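PDB 6NKI: NRPS from Penicillium fellutanum, which belongs to the NRPS proteins and carries a Rossmann-type nucleotide-binding domain of the male sterility family that holds NADPH. Local coordinates for residues Met319-Phe322 against Trp323-Ile326; Pro361-Gly364 against Phe365-Ser369; Asp201-Thr204 against Gln205-Ala209; Asp137-Glu140 against Ala141-Arg145; Trp76-Asp79 against Tyr80-Leu83. All coordinates share one frame; numbering follows the deposited sequence.

Interaction 1 (Met319-Phe322 against Trp323-Ile326); sequences MSDF and WKAI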
loop_
_atom_site.group_PDB
_atom_site.type_symbol
_atom_site.label_atom_id
_atom_site.label_comp_id
_atom_site.label_asym_id
_atom_site.label_seq_id
_atom_site.Cartn_x
_atom_site.Cartn_y
_atom_site.Cartn_z
ATOM N N MET A 319 4.962 12.189 13.891
ATOM C CA MET A 319 5.786 13.277 13.383
ATOM C C MET A 319 7.289 12.990 13.514
ATOM O O MET A 319 8.071 13.370 12.631
ATOM C CB MET A 319 5.407 14.579 14.081
ATOM C CG MET A 319 4.033 15.076 13.649
ATOM S SD MET A 319 3.991 15.194 11.860
ATOM C CE MET A 319 5.248 16.418 11.548
ATOM N N SER A 320 7.718 12.315 14.591
ATOM C CA SER A 320 9.116 11.898 14.667
ATOM C C SER A 320 9.471 10.947 13.529
ATOM O O SER A 320 10.543 11.062 12.920
ATOM C CB SER A 320 9.414 11.240 16.010
ATOM O OG SER A 320 8.788 9.981 16.121
ATOM N N ASP A 321 8.577 10.008 13.216
ATOM C CA ASP A 321 8.839 9.086 12.121
ATOM C C ASP A 321 8.870 9.827 10.788
ATOM O O ASP A 321 9.695 9.528 9.912
ATOM C CB ASP A 321 7.763 7.995 12.134
ATOM C CG ASP A 321 8.152 6.758 11.336
ATOM O OD1 ASP A 321 9.257 6.711 10.742
ATOM O OD2 ASP A 321 7.336 5.816 11.320
ATOM N N PHE A 322 7.974 10.806 10.623
ATOM C CA PHE A 322 7.940 11.610 9.403
ATOM C C PHE A 322 9.269 12.344 9.182
ATOM O O PHE A 322 9.914 12.189 8.134
ATOM C CB PHE A 322 6.737 12.579 9.461
ATOM C CG PHE A 322 6.796 13.700 8.438
ATOM C CD1 PHE A 322 6.559 13.452 7.095
ATOM C CD2 PHE A 322 7.137 15.002 8.833
ATOM C CE1 PHE A 322 6.641 14.471 6.155
ATOM C CE2 PHE A 322 7.238 16.016 7.906
ATOM C CZ PHE A 322 6.972 15.743 6.550
ATOM N N TRP A 323 9.722 13.114 10.173
ATOM C CA TRP A 323 10.933 13.905 9.962
ATOM C C TRP A 323 12.188 13.051 9.799
ATOM O O TRP A 323 13.077 13.426 9.023
ATOM C CB TRP A 323 11.152 14.895 11.091
ATOM C CG TRP A 323 10.226 16.050 11.096
ATOM C CD1 TRP A 323 9.230 16.301 11.990
ATOM C CD2 TRP A 323 10.183 17.102 10.139
ATOM N NE1 TRP A 323 8.592 17.475 11.672
ATOM C CE2 TRP A 323 9.160 17.983 10.533
ATOM C CE3 TRP A 323 10.921 17.396 8.992
ATOM C CZ2 TRP A 323 8.871 19.141 9.832
ATOM C CZ3 TRP A 323 10.622 18.542 8.291
ATOM C CH2 TRP A 323 9.608 19.394 8.711
ATOM N N LYS A 324 12.302 11.914 10.500
ATOM C CA LYS A 324 13.511 11.137 10.271
ATOM C C LYS A 324 13.538 10.583 8.866
ATOM O O LYS A 324 14.619 10.261 8.363
ATOM C CB LYS A 324 13.711 10.029 11.316
ATOM C CG LYS A 324 12.645 8.982 11.478
ATOM C CD LYS A 324 13.146 7.846 12.407
ATOM C CE LYS A 324 13.260 8.212 13.903
ATOM N NZ LYS A 324 11.959 8.368 14.625
ATOM N N ALA A 325 12.375 10.525 8.204
ATOM C CA ALA A 325 12.299 10.094 6.818
ATOM C C ALA A 325 12.674 11.223 5.870
ATOM O O ALA A 325 13.389 10.999 4.888
ATOM C CB ALA A 325 10.899 9.565 6.524
ATOM N N ILE A 326 12.175 12.437 6.145
ATOM C CA ILE A 326 12.664 13.641 5.468
ATOM C C ILE A 326 14.195 13.672 5.483
ATOM O O ILE A 326 14.855 13.722 4.435
ATOM C CB ILE A 326 12.069 14.905 6.131
ATOM C CG1 ILE A 326 10.525 15.025 5.949
ATOM C CG2 ILE A 326 12.851 16.161 5.720
ATOM C CD1 ILE A 326 10.023 15.251 4.483
#
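A two-turn aromatic and aliphatic cluster, built by Met-319, Phe-322, Trp-323 and Ile-326, sits buried at the start of helix 319-330. Phe-322 and Trp-323, though adjacent in sequence, form a T-shaped pair: the edge of the phenylalanine ring meets the face of the indole, CE2 of Phe-322 lying over the middle of it, and the planes are 64° apart. The approach follows from different first torsions, Phe-322 having CG anti to the backbone N while the indole stands beside its own N. Met-319 runs alongside the indole, and its chain, bent at chi2 and chi3, brings CE to 3.5 Å from NE1 of Trp-323. One turn on, CG1 of Ile-326 lies over a face of the Phe-322 ring, a CH-pi contact of 4.0 Å to the centroid. The helix follows directly on strand 316-318 of the small mixed sheet, apart from the parallel Rossmann sheet, and helices 248-259 and 389-410 cover the Phe-322 and Ile-326 side; Tyr-262 stacks on Trp-323. Backbone bonds hold the turn, with Trp-323 N 3.0 Å from Met-319 O and Phe-322 O shared by the N-H groups of Ala-325 and Ile-326. On the polar side, Lys-324 NZ bends back to Ser-320 O in a weak bond of 3.5 Å, while Asp-321 turns its carboxylate to a salt bridge with Arg-396.

Interaction 2 (Pro361-Gly364 against Phe365-Ser369); sequences PLMG and FLRAS
Arg-367 lies back along the turn that begins with Met-363, in the short helix 363-369, and illustrates how a long side chain can retrace its own helix. Its CB stands 3.7 Å from Met-363 O, and CG comes closer to the same oxygen, at 3.3 Å. That placement follows from CG standing beside the backbone N, chi1 -67°, which aims the chain at the preceding turn. From CG to NE the chain is extended, and CD still passes 4.0 Å from Met-363 O. NE then turns outward to a long, weak ion pair with Glu-347 of helix 339-351. Beyond it CZ lies 3.9 Å from Met-363 CB, the guanidinium approaching that carbon obliquely. Beneath the side chain, Arg-367 N bonds to Met-363 O over 3.1 Å, so one carbonyl lies under the aliphatic part of the arginine and also receives its backbone N-H. The bond from Phe-365 N to Leu-362 O is weak, as is that from Ala-368 N to Gly-364 O. Met-363 and Leu-366 touch helix 339-351, whereas Leu-362 and Phe-365 touch helix 248-259, so the turn contacts both helices. At the far end Ser-369 OG gives its proton to Leu-366 O, 3.1 Å away, and the arginine tip ends with NH1 3.2 Å from Met-363 CB.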
loop_
_atom_site.group_PDB
_atom_site.type_symbol
_atom_site.label_atom_id
_atom_site.label_comp_id
_atom_site.label_asym_id
_atom_site.label_seq_id
_atom_site.Cartn_x
_atom_site.Cartn_y
_atom_site.Cartn_z
ATOM N N PRO A 361 1.515 32.658 2.215
ATOM C CA PRO A 361 0.089 32.358 2.151
ATOM C C PRO A 361 -0.450 31.557 3.349
ATOM O O PRO A 361 -1.562 31.798 3.751
ATOM C CB PRO A 361 -0.027 31.556 0.852
ATOM C CG PRO A 361 1.190 31.974 0.062
ATOM C CD PRO A 361 2.268 32.085 1.112
ATOM N N LEU A 362 0.345 30.623 3.879
ATOM C CA LEU A 362 -0.104 29.682 4.945
ATOM C C LEU A 362 0.208 30.148 6.373
ATOM O O LEU A 362 -0.161 29.415 7.301
ATOM C CB LEU A 362 0.589 28.334 4.707
ATOM C CG LEU A 362 0.233 27.577 3.429
ATOM C CD1 LEU A 362 1.099 26.345 3.261
ATOM C CD2 LEU A 362 -1.239 27.214 3.394
ATOM N N MET A 363 0.773 31.335 6.571
ATOM C CA MET A 363 1.212 31.720 7.940
ATOM C C MET A 363 0.068 31.702 8.960
ATOM O O MET A 363 0.340 31.387 10.126
ATOM C CB MET A 363 1.885 33.091 7.941
ATOM C CG MET A 363 3.220 33.072 7.256
ATOM S SD MET A 363 4.391 32.094 8.200
ATOM C CE MET A 363 5.837 32.267 7.161
ATOM N N GLY A 364 -1.138 32.097 8.564
ATOM C CA GLY A 364 -2.259 32.108 9.488
ATOM C C GLY A 364 -2.502 30.743 10.109
ATOM O O GLY A 364 -2.773 30.635 11.309
ATOM N N PHE A 365 -2.411 29.683 9.297
ATOM C CA PHE A 365 -2.611 28.330 9.806
ATOM C C PHE A 365 -1.601 28.020 10.901
ATOM O O PHE A 365 -1.969 27.695 12.036
ATOM C CB PHE A 365 -2.494 27.312 8.666
ATOM C CG PHE A 365 -2.847 25.894 9.065
ATOM C CD1 PHE A 365 -4.170 25.481 9.100
ATOM C CD2 PHE A 365 -1.859 24.981 9.413
ATOM C CE1 PHE A 365 -4.500 24.181 9.460
ATOM C CE2 PHE A 365 -2.187 23.685 9.781
ATOM C CZ PHE A 365 -3.507 23.287 9.804
ATOM N N LEU A 366 -0.312 28.154 10.574
ATOM C CA LEU A 366 0.754 27.780 11.504
ATOM C C LEU A 366 0.609 28.484 12.846
ATOM O O LEU A 366 0.791 27.866 13.903
ATOM C CB LEU A 366 2.115 28.087 10.881
ATOM C CG LEU A 366 2.324 27.240 9.624
ATOM C CD1 LEU A 366 3.637 27.578 8.921
ATOM C CD2 LEU A 366 2.226 25.728 9.940
ATOM N N ARG A 367 0.265 29.773 12.822
ATOM C CA ARG A 367 0.118 30.510 14.067
ATOM C C ARG A 367 -0.961 29.898 14.951
ATOM O O ARG A 367 -0.881 29.985 16.182
ATOM C CB ARG A 367 -0.194 31.975 13.774
ATOM C CG ARG A 367 0.936 32.745 13.105
ATOM C CD ARG A 367 0.589 34.242 12.986
ATOM N NE ARG A 367 1.678 34.997 12.367
ATOM C CZ ARG A 367 1.745 35.326 11.079
ATOM N NH1 ARG A 367 0.769 34.998 10.254
ATOM N NH2 ARG A 367 2.786 36.006 10.619
ATOM N N ALA A 368 -1.971 29.269 14.345
ATOM C CA ALA A 368 -3.007 28.611 15.131
ATOM C C ALA A 368 -2.503 27.292 15.693
ATOM O O ALA A 368 -2.642 27.025 16.893
ATOM C CB ALA A 368 -4.257 28.390 14.277
ATOM N N SER A 369 -1.908 26.463 14.831
ATOM C CA SER A 369 -1.420 25.157 15.263
ATOM C C SER A 369 -0.282 25.297 16.264
ATOM O O SER A 369 -0.303 24.681 17.337
ATOM C CB SER A 369 -0.968 24.340 14.053
ATOM O OG SER A 369 0.149 24.924 13.407
#

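Interaction 3 (Asp201-Thr204 against Gln205-Ala209); sequences DGYT and QTKFA
Tyr-203 O is the polar centre of this first helical turn. Lys-207 N bonds to it over 3.1 Å with an N-H...O angle of 167°, arriving nearly along the C=O axis, while Thr-206 N also bonds, 2.9 Å away and from above the carbonyl plane. Thr-206 OG1 is modelled so close to the same oxygen that the detail is doubtful. The helix is N-capped by Asp-201, whose OD1 accepts from Tyr-203 N at 3.0 Å, the donor standing above the carboxylate plane. A second tie at the same residue runs from Thr-204 OG1 to Asp-201 O, 2.7 Å, so the cap residue is gripped through both its side chain and its carbonyl. Further out, the Gln-205 chain is extended and lays OE1 3.6 Å from Gly-202 CA. The principal packing is between Tyr-203 and Lys-207, one turn apart. CG of the lysine sits over a face of the phenol ring, offset toward its rim, in a CH-pi contact of 4.3 Å to the centroid; CD and CE continue past the ring to the hydroxyl, CE ending 3.9 Å from OH. Bends at chi2 and chi3 carry the lysine along the ring in this way and on to Ile-166, whose carbonyl oxygen accepts from NZ. With the side chain of Tyr-203 about 5 Å from the bound NADPH, this pairing is the Tyr-X-X-X-Lys spacing characteristic of short-chain dehydrogenase/reductase folds, placed at the start of a helix beside the nucleotide pocket.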
loop_
_atom_site.group_PDB
_atom_site.type_symbol
_atom_site.label_atom_id
_atom_site.label_comp_id
_atom_site.label_asym_id
_atom_site.label_seq_id
_atom_site.Cartn_x
_atom_site.Cartn_y
_atom_site.Cartn_z
ATOM N N ASP A 201 -12.503 26.574 10.170
ATOM C CA ASP A 201 -12.309 27.101 8.827
ATOM C C ASP A 201 -13.539 26.874 7.962
ATOM O O ASP A 201 -14.130 25.791 7.986
ATOM C CB ASP A 201 -11.097 26.453 8.161
ATOM C CG ASP A 201 -10.756 27.094 6.829
ATOM O OD1 ASP A 201 -11.458 28.045 6.415
ATOM O OD2 ASP A 201 -9.784 26.649 6.192
ATOM N N GLY A 202 -13.883 27.886 7.163
ATOM C CA GLY A 202 -14.969 27.734 6.212
ATOM C C GLY A 202 -14.696 26.663 5.174
ATOM O O GLY A 202 -15.610 25.950 4.753
ATOM N N TYR A 203 -13.442 26.532 4.744
ATOM C CA TYR A 203 -13.108 25.468 3.809
ATOM C C TYR A 203 -13.496 24.101 4.369
ATOM O O TYR A 203 -14.318 23.385 3.788
ATOM C CB TYR A 203 -11.625 25.506 3.452
ATOM C CG TYR A 203 -11.279 24.290 2.647
ATOM C CD1 TYR A 203 -11.710 24.164 1.331
ATOM C CD2 TYR A 203 -10.579 23.234 3.219
ATOM C CE1 TYR A 203 -11.424 23.034 0.596
ATOM C CE2 TYR A 203 -10.287 22.106 2.497
ATOM C CZ TYR A 203 -10.714 22.007 1.185
ATOM O OH TYR A 203 -10.424 20.876 0.460
ATOM N N THR A 204 -12.903 23.725 5.503
ATOM C CA THR A 204 -13.341 22.524 6.207
ATOM C C THR A 204 -14.833 22.566 6.539
ATOM O O THR A 204 -15.480 21.520 6.661
ATOM C CB THR A 204 -12.505 22.354 7.475
ATOM O OG1 THR A 204 -12.579 23.547 8.262
ATOM C CG2 THR A 204 -11.049 22.096 7.117
ATOM N N GLN A 205 -15.396 23.765 6.665
ATOM C CA GLN A 205 -16.822 23.929 6.915
ATOM C C GLN A 205 -17.646 23.830 5.636
ATOM O O GLN A 205 -18.849 23.564 5.714
ATOM C CB GLN A 205 -17.052 25.278 7.609
ATOM C CG GLN A 205 -18.398 25.533 8.277
ATOM C CD GLN A 205 -18.444 26.910 8.931
ATOM O OE1 GLN A 205 -17.507 27.698 8.795
ATOM N NE2 GLN A 205 -19.527 27.197 9.649
ATOM N N THR A 206 -17.022 24.023 4.466
ATOM C CA THR A 206 -17.712 23.796 3.196
ATOM C C THR A 206 -17.812 22.314 2.877
ATOM O O THR A 206 -18.887 21.824 2.509
ATOM C CB THR A 206 -17.000 24.500 2.036
ATOM O OG1 THR A 206 -15.637 24.058 1.957
ATOM C CG2 THR A 206 -17.087 26.021 2.152
ATOM N N LYS A 207 -16.683 21.597 2.954
ATOM C CA LYS A 207 -16.692 20.163 2.674
ATOM C C LYS A 207 -17.701 19.464 3.572
ATOM O O LYS A 207 -18.558 18.707 3.098
ATOM C CB LYS A 207 -15.294 19.562 2.876
ATOM C CG LYS A 207 -14.165 20.275 2.132
ATOM C CD LYS A 207 -14.229 20.175 0.611
ATOM C CE LYS A 207 -13.702 18.849 0.117
ATOM N NZ LYS A 207 -13.599 18.750 -1.371
ATOM N N PHE A 208 -17.618 19.723 4.882
ATOM C CA PHE A 208 -18.650 19.264 5.800
ATOM C C PHE A 208 -20.029 19.734 5.362
ATOM O O PHE A 208 -21.000 18.973 5.429
ATOM C CB PHE A 208 -18.368 19.766 7.215
ATOM C CG PHE A 208 -19.465 19.433 8.209
ATOM C CD1 PHE A 208 -19.495 18.200 8.847
ATOM C CD2 PHE A 208 -20.489 20.344 8.469
ATOM C CE1 PHE A 208 -20.502 17.892 9.749
ATOM C CE2 PHE A 208 -21.504 20.039 9.363
ATOM C CZ PHE A 208 -21.511 18.812 10.003
ATOM N N ALA A 209 -20.141 20.999 4.941
ATOM C CA ALA A 209 -21.435 21.528 4.527
ATOM C C ALA A 209 -22.023 20.703 3.391
ATOM O O ALA A 209 -23.204 20.335 3.424
ATOM C CB ALA A 209 -21.302 22.992 4.112
#

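Interaction 4 (Asp137-Glu140 against Ala141-Arg145); sequences DTLE and AANVR
Glu-140 O receives two backbone N-H groups, those of Val-144 at 2.6 Å and Arg-145 at 2.8 Å, the second over five residues, so that the helix widens here into a pi-type turn. The bond to Arg-145 is the straighter of the two, with an N-H...O angle of 153° against 133° for Val-144. Just before the widening, Asn-143 N bonds in the ordinary i to i+4 manner to Leu-139 O. Among the side chains, Asn-143 folds back over the Leu-139 it bonds to: with CG beside the backbone N, chi1 -63°, its carboxamide comes over the preceding turn, where CG lies 3.4 Å from Leu-139 O and ND2 3.5 Å from Leu-139 CB. Val-144 packs its CB 3.3 Å from Glu-140 O, a branched carbon beside the doubly used carbonyl. Glu-140 swings out and bends at chi2, which curls the carboxylate back beside the backbone of Ala-141. Its OE1 remains 6.9 Å from Arg-145 NE, so these opposite charges make no contact, although they may still attract weakly. Serine and threonine hydroxyls one turn on, those of Ser-146 and Thr-147, bond to the carbonyls of Ala-142 and Asn-143. Helix 136-156 links the neighbouring parallel strands 122-125 and 162-166 as a beta-alpha-beta crossover of the Rossmann fold. Ala-142 approaches the bound NADPH to about 4 Å, and Leu-139 and Val-144 pack against helix 202-220, to which Asn-143 ND2 also bonds through Thr-206 OG1.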
loop_
_atom_site.group_PDB
_atom_site.type_symbol
_atom_site.label_atom_id
_atom_site.label_comp_id
_atom_site.label_asym_id
_atom_site.label_seq_id
_atom_site.Cartn_x
_atom_site.Cartn_y
_atom_site.Cartn_z
ATOM N N ASP A 137 -18.504 31.984 2.660
ATOM C CA ASP A 137 -19.558 32.385 1.731
ATOM C C ASP A 137 -19.077 32.462 0.285
ATOM O O ASP A 137 -19.909 32.450 -0.630
ATOM C CB ASP A 137 -20.154 33.728 2.149
ATOM C CG ASP A 137 -21.452 34.042 1.422
ATOM O OD1 ASP A 137 -22.503 33.488 1.818
ATOM O OD2 ASP A 137 -21.412 34.818 0.442
ATOM N N THR A 138 -17.766 32.535 0.055
ATOM C CA THR A 138 -17.250 32.575 -1.307
ATOM C C THR A 138 -17.010 31.171 -1.858
ATOM O O THR A 138 -17.223 30.924 -3.051
ATOM C CB THR A 138 -15.952 33.385 -1.352
ATOM O OG1 THR A 138 -16.146 34.622 -0.663
ATOM C CG2 THR A 138 -15.584 33.701 -2.793
ATOM N N LEU A 139 -16.573 30.245 -1.008
ATOM C CA LEU A 139 -16.419 28.861 -1.425
ATOM C C LEU A 139 -17.759 28.152 -1.558
ATOM O O LEU A 139 -17.811 27.056 -2.121
ATOM C CB LEU A 139 -15.539 28.113 -0.417
ATOM C CG LEU A 139 -14.229 28.827 -0.048
ATOM C CD1 LEU A 139 -13.392 28.021 0.952
ATOM C CD2 LEU A 139 -13.415 29.265 -1.264
ATOM N N GLU A 140 -18.832 28.767 -1.055
ATOM C CA GLU A 140 -20.127 28.107 -0.937
ATOM C C GLU A 140 -20.664 27.714 -2.307
ATOM O O GLU A 140 -21.000 26.552 -2.552
ATOM C CB GLU A 140 -21.091 29.044 -0.195
ATOM C CG GLU A 140 -22.370 28.431 0.411
ATOM C CD GLU A 140 -23.594 28.502 -0.494
ATOM O OE1 GLU A 140 -23.620 29.359 -1.401
ATOM O OE2 GLU A 140 -24.554 27.732 -0.259
ATOM N N ALA A 141 -20.736 28.679 -3.219
ATOM C CA ALA A 141 -21.213 28.377 -4.562
ATOM C C ALA A 141 -20.296 27.381 -5.259
ATOM O O ALA A 141 -20.766 26.451 -5.924
ATOM C CB ALA A 141 -21.334 29.665 -5.378
ATOM N N ALA A 142 -18.984 27.552 -5.112
ATOM C CA ALA A 142 -18.059 26.691 -5.834
ATOM C C ALA A 142 -18.023 25.293 -5.227
ATOM O O ALA A 142 -18.021 24.286 -5.948
ATOM C CB ALA A 142 -16.672 27.328 -5.853
ATOM N N ASN A 143 -18.044 25.196 -3.897
ATOM C CA ASN A 143 -18.017 23.879 -3.282
ATOM C C ASN A 143 -19.433 23.325 -3.085
ATOM O O ASN A 143 -19.756 22.235 -3.568
ATOM C CB ASN A 143 -17.235 23.925 -1.964
ATOM C CG ASN A 143 -15.784 24.297 -2.179
ATOM O OD1 ASN A 143 -15.260 24.166 -3.285
ATOM N ND2 ASN A 143 -15.102 24.675 -1.106
ATOM N N VAL A 144 -20.300 24.069 -2.402
ATOM C CA VAL A 144 -21.542 23.470 -1.919
ATOM C C VAL A 144 -22.707 23.577 -2.910
ATOM O O VAL A 144 -23.563 22.687 -2.947
ATOM C CB VAL A 144 -21.923 24.091 -0.566
ATOM C CG1 VAL A 144 -23.142 23.374 0.045
ATOM C CG2 VAL A 144 -20.737 24.097 0.380
ATOM N N ARG A 145 -22.777 24.650 -3.697
ATOM C CA ARG A 145 -23.825 24.769 -4.712
ATOM C C ARG A 145 -23.653 23.708 -5.786
ATOM O O ARG A 145 -24.625 23.074 -6.216
ATOM C CB ARG A 145 -23.776 26.165 -5.335
ATOM C CG ARG A 145 -24.766 26.483 -6.455
ATOM C CD ARG A 145 -26.130 26.886 -5.952
ATOM N NE ARG A 145 -26.943 27.367 -7.073
ATOM C CZ ARG A 145 -28.204 27.787 -6.985
ATOM N NH1 ARG A 145 -28.824 27.822 -5.812
ATOM N NH2 ARG A 145 -28.837 28.199 -8.077
#

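Interaction 5 (Trp76-Asp79 against Tyr80-Leu83); sequences WRND and YRRL
A short 3-10 turn, in which Arg-77 and Asn-78 meet Tyr-80 and Arg-81, lies in the surface connection between helix 59-72 and strand 84-88, the outermost strand of the Rossmann sheet on its side. Two i to i+3 bonds define it: Tyr-80 N to Arg-77 O and Arg-81 N to Asn-78 O, both 3.0 Å long and nearly straight at hydrogen, though each donor stands above the plane of the carbonyl it uses. Around this core the side chains pair off. Arg-77 and Tyr-80 lie alongside each other and point the same way; CB of the arginine is 3.5 Å from CD2 of the ring, its CD is 3.9 Å from CE2, and the guanidinium, its plane turned 71° from the ring, ends near the hydroxyl. Trp-76 runs antiparallel to Tyr-80, bringing CZ3 to 3.8 Å from the tyrosine CB. The same indole takes CG of Arg-81 at its edge, in plane, 3.8 Å from CZ2, and it also rests on helix 59-72, at Ile-67 and Ala-70 among others. Further along, Arg-81 reaches back to Asn-78, its NH1 3.2 Å from the asparagine CB. Tyr-80 for its part rests on Leu-42 and Val-43 of helix 32-43. Asp-79 and Arg-82 form a salt bridge, OD1 to NE 3.6 Å, in which the carboxylate oxygen stands off the plane of the guanidinium, and none of the arginine's N-H bonds is directed at it. This link therefore rests on charge alone and, at the surface, is likely to be weaker than a directed bond.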
loop_
_atom_site.group_PDB
_atom_site.type_symbol
_atom_site.label_atom_id
_atom_site.label_comp_id
_atom_site.label_asym_id
_atom_site.label_seq_id
_atom_site.Cartn_x
_atom_site.Cartn_y
_atom_site.Cartn_z
ATOM N N TRP A 76 0.665 10.350 -18.364
ATOM C CA TRP A 76 -0.042 10.711 -19.583
ATOM C C TRP A 76 0.488 9.949 -20.794
ATOM O O TRP A 76 1.694 9.790 -20.969
ATOM C CB TRP A 76 0.027 12.223 -19.851
ATOM C CG TRP A 76 -0.662 12.526 -21.127
ATOM C CD1 TRP A 76 -0.073 12.801 -22.323
ATOM C CD2 TRP A 76 -2.074 12.483 -21.374
ATOM N NE1 TRP A 76 -1.033 12.969 -23.297
ATOM C CE2 TRP A 76 -2.269 12.777 -22.738
ATOM C CE3 TRP A 76 -3.197 12.236 -20.572
ATOM C CZ2 TRP A 76 -3.545 12.818 -23.324
ATOM C CZ3 TRP A 76 -4.468 12.288 -21.155
ATOM C CH2 TRP A 76 -4.626 12.573 -22.517
ATOM N N ARG A 77 -0.446 9.478 -21.622
ATOM C CA ARG A 77 -0.201 8.874 -22.927
ATOM C C ARG A 77 -1.214 9.455 -23.906
ATOM O O ARG A 77 -2.392 9.587 -23.556
ATOM C CB ARG A 77 -0.361 7.352 -22.866
ATOM C CG ARG A 77 0.659 6.577 -22.041
ATOM C CD ARG A 77 0.286 5.089 -22.074
ATOM N NE ARG A 77 1.249 4.289 -21.317
ATOM C CZ ARG A 77 1.214 4.117 -19.998
ATOM N NH1 ARG A 77 0.301 4.705 -19.223
ATOM N NH2 ARG A 77 2.131 3.350 -19.430
ATOM N N ASN A 78 -0.773 9.781 -25.131
ATOM C CA ASN A 78 -1.688 10.414 -26.077
ATOM C C ASN A 78 -2.827 9.484 -26.471
ATOM O O ASN A 78 -3.895 9.963 -26.863
ATOM C CB ASN A 78 -0.949 10.921 -27.331
ATOM C CG ASN A 78 -0.401 9.796 -28.214
ATOM O OD1 ASN A 78 -0.579 8.610 -27.933
ATOM N ND2 ASN A 78 0.249 10.178 -29.312
ATOM N N ASP A 79 -2.626 8.168 -26.366
ATOM C CA ASP A 79 -3.696 7.202 -26.588
ATOM C C ASP A 79 -4.940 7.514 -25.773
ATOM O O ASP A 79 -6.037 7.077 -26.138
ATOM C CB ASP A 79 -3.179 5.793 -26.262
ATOM C CG ASP A 79 -4.253 4.733 -26.381
ATOM O OD1 ASP A 79 -4.725 4.489 -27.515
ATOM O OD2 ASP A 79 -4.614 4.129 -25.345
ATOM N N TYR A 80 -4.788 8.255 -24.682
ATOM C CA TYR A 80 -5.884 8.492 -23.765
ATOM C C TYR A 80 -6.781 9.640 -24.190
ATOM O O TYR A 80 -7.797 9.876 -23.530
ATOM C CB TYR A 80 -5.355 8.766 -22.354
ATOM C CG TYR A 80 -4.806 7.561 -21.614
ATOM C CD1 TYR A 80 -5.645 6.517 -21.243
ATOM C CD2 TYR A 80 -3.481 7.510 -21.193
ATOM C CE1 TYR A 80 -5.172 5.421 -20.543
ATOM C CE2 TYR A 80 -2.998 6.420 -20.475
ATOM C CZ TYR A 80 -3.853 5.383 -20.158
ATOM O OH TYR A 80 -3.416 4.297 -19.446
ATOM N N ARG A 81 -6.428 10.376 -25.246
ATOM C CA ARG A 81 -7.340 11.401 -25.730
ATOM C C ARG A 81 -8.684 10.802 -26.131
ATOM O O ARG A 81 -9.727 11.426 -25.911
ATOM C CB ARG A 81 -6.730 12.161 -26.911
ATOM C CG ARG A 81 -5.576 13.086 -26.557
ATOM C CD ARG A 81 -5.166 13.957 -27.761
ATOM N NE ARG A 81 -4.102 14.911 -27.431
ATOM C CZ ARG A 81 -2.808 14.713 -27.675
ATOM N NH1 ARG A 81 -2.408 13.605 -28.284
ATOM N NH2 ARG A 81 -1.918 15.633 -27.327
ATOM N N ARG A 82 -8.687 9.583 -26.691
ATOM C CA ARG A 82 -9.905 9.054 -27.305
ATOM C C ARG A 82 -10.971 8.654 -26.290
ATOM O O ARG A 82 -12.077 8.281 -26.696
ATOM C CB ARG A 82 -9.588 7.848 -28.188
ATOM C CG ARG A 82 -9.194 6.604 -27.411
ATOM C CD ARG A 82 -8.934 5.470 -28.368
ATOM N NE ARG A 82 -7.704 5.677 -29.113
ATOM C CZ ARG A 82 -7.438 5.094 -30.273
ATOM N NH1 ARG A 82 -8.339 4.313 -30.842
ATOM N NH2 ARG A 82 -6.291 5.327 -30.888
ATOM N N LEU A 83 -10.664 8.713 -24.993
ATOM C CA LEU A 83 -11.603 8.374 -23.930
ATOM C C LEU A 83 -12.105 9.589 -23.165
ATOM O O LEU A 83 -12.934 9.447 -22.256
ATOM C CB LEU A 83 -10.955 7.393 -22.937
ATOM C CG LEU A 83 -11.142 5.887 -23.085
ATOM C CD1 LEU A 83 -12.583 5.583 -22.820
ATOM C CD2 LEU A 83 -10.731 5.372 -24.455
#

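In the fold
Followed from the N terminus, the five contacts come in series as interactions 5, 4, 3, 1 and 2; each is a local turn, and none encloses or crosses another. Interaction 5 shapes the approach to edge strand 84-88. Interactions 4 and 3 start the helices that follow strands 122-125 and 162-166, and these alone touch: their centres are about 10 Å apart, with Thr-206 CG2 against Leu-139 CB, close to NADPH. Interactions 1 and 2 belong to the later helices and, though their nearest atoms are about 9 Å apart, both lean on helix 248-259. Interaction 5 stands farthest off, about 40 Å between centres from interaction 2.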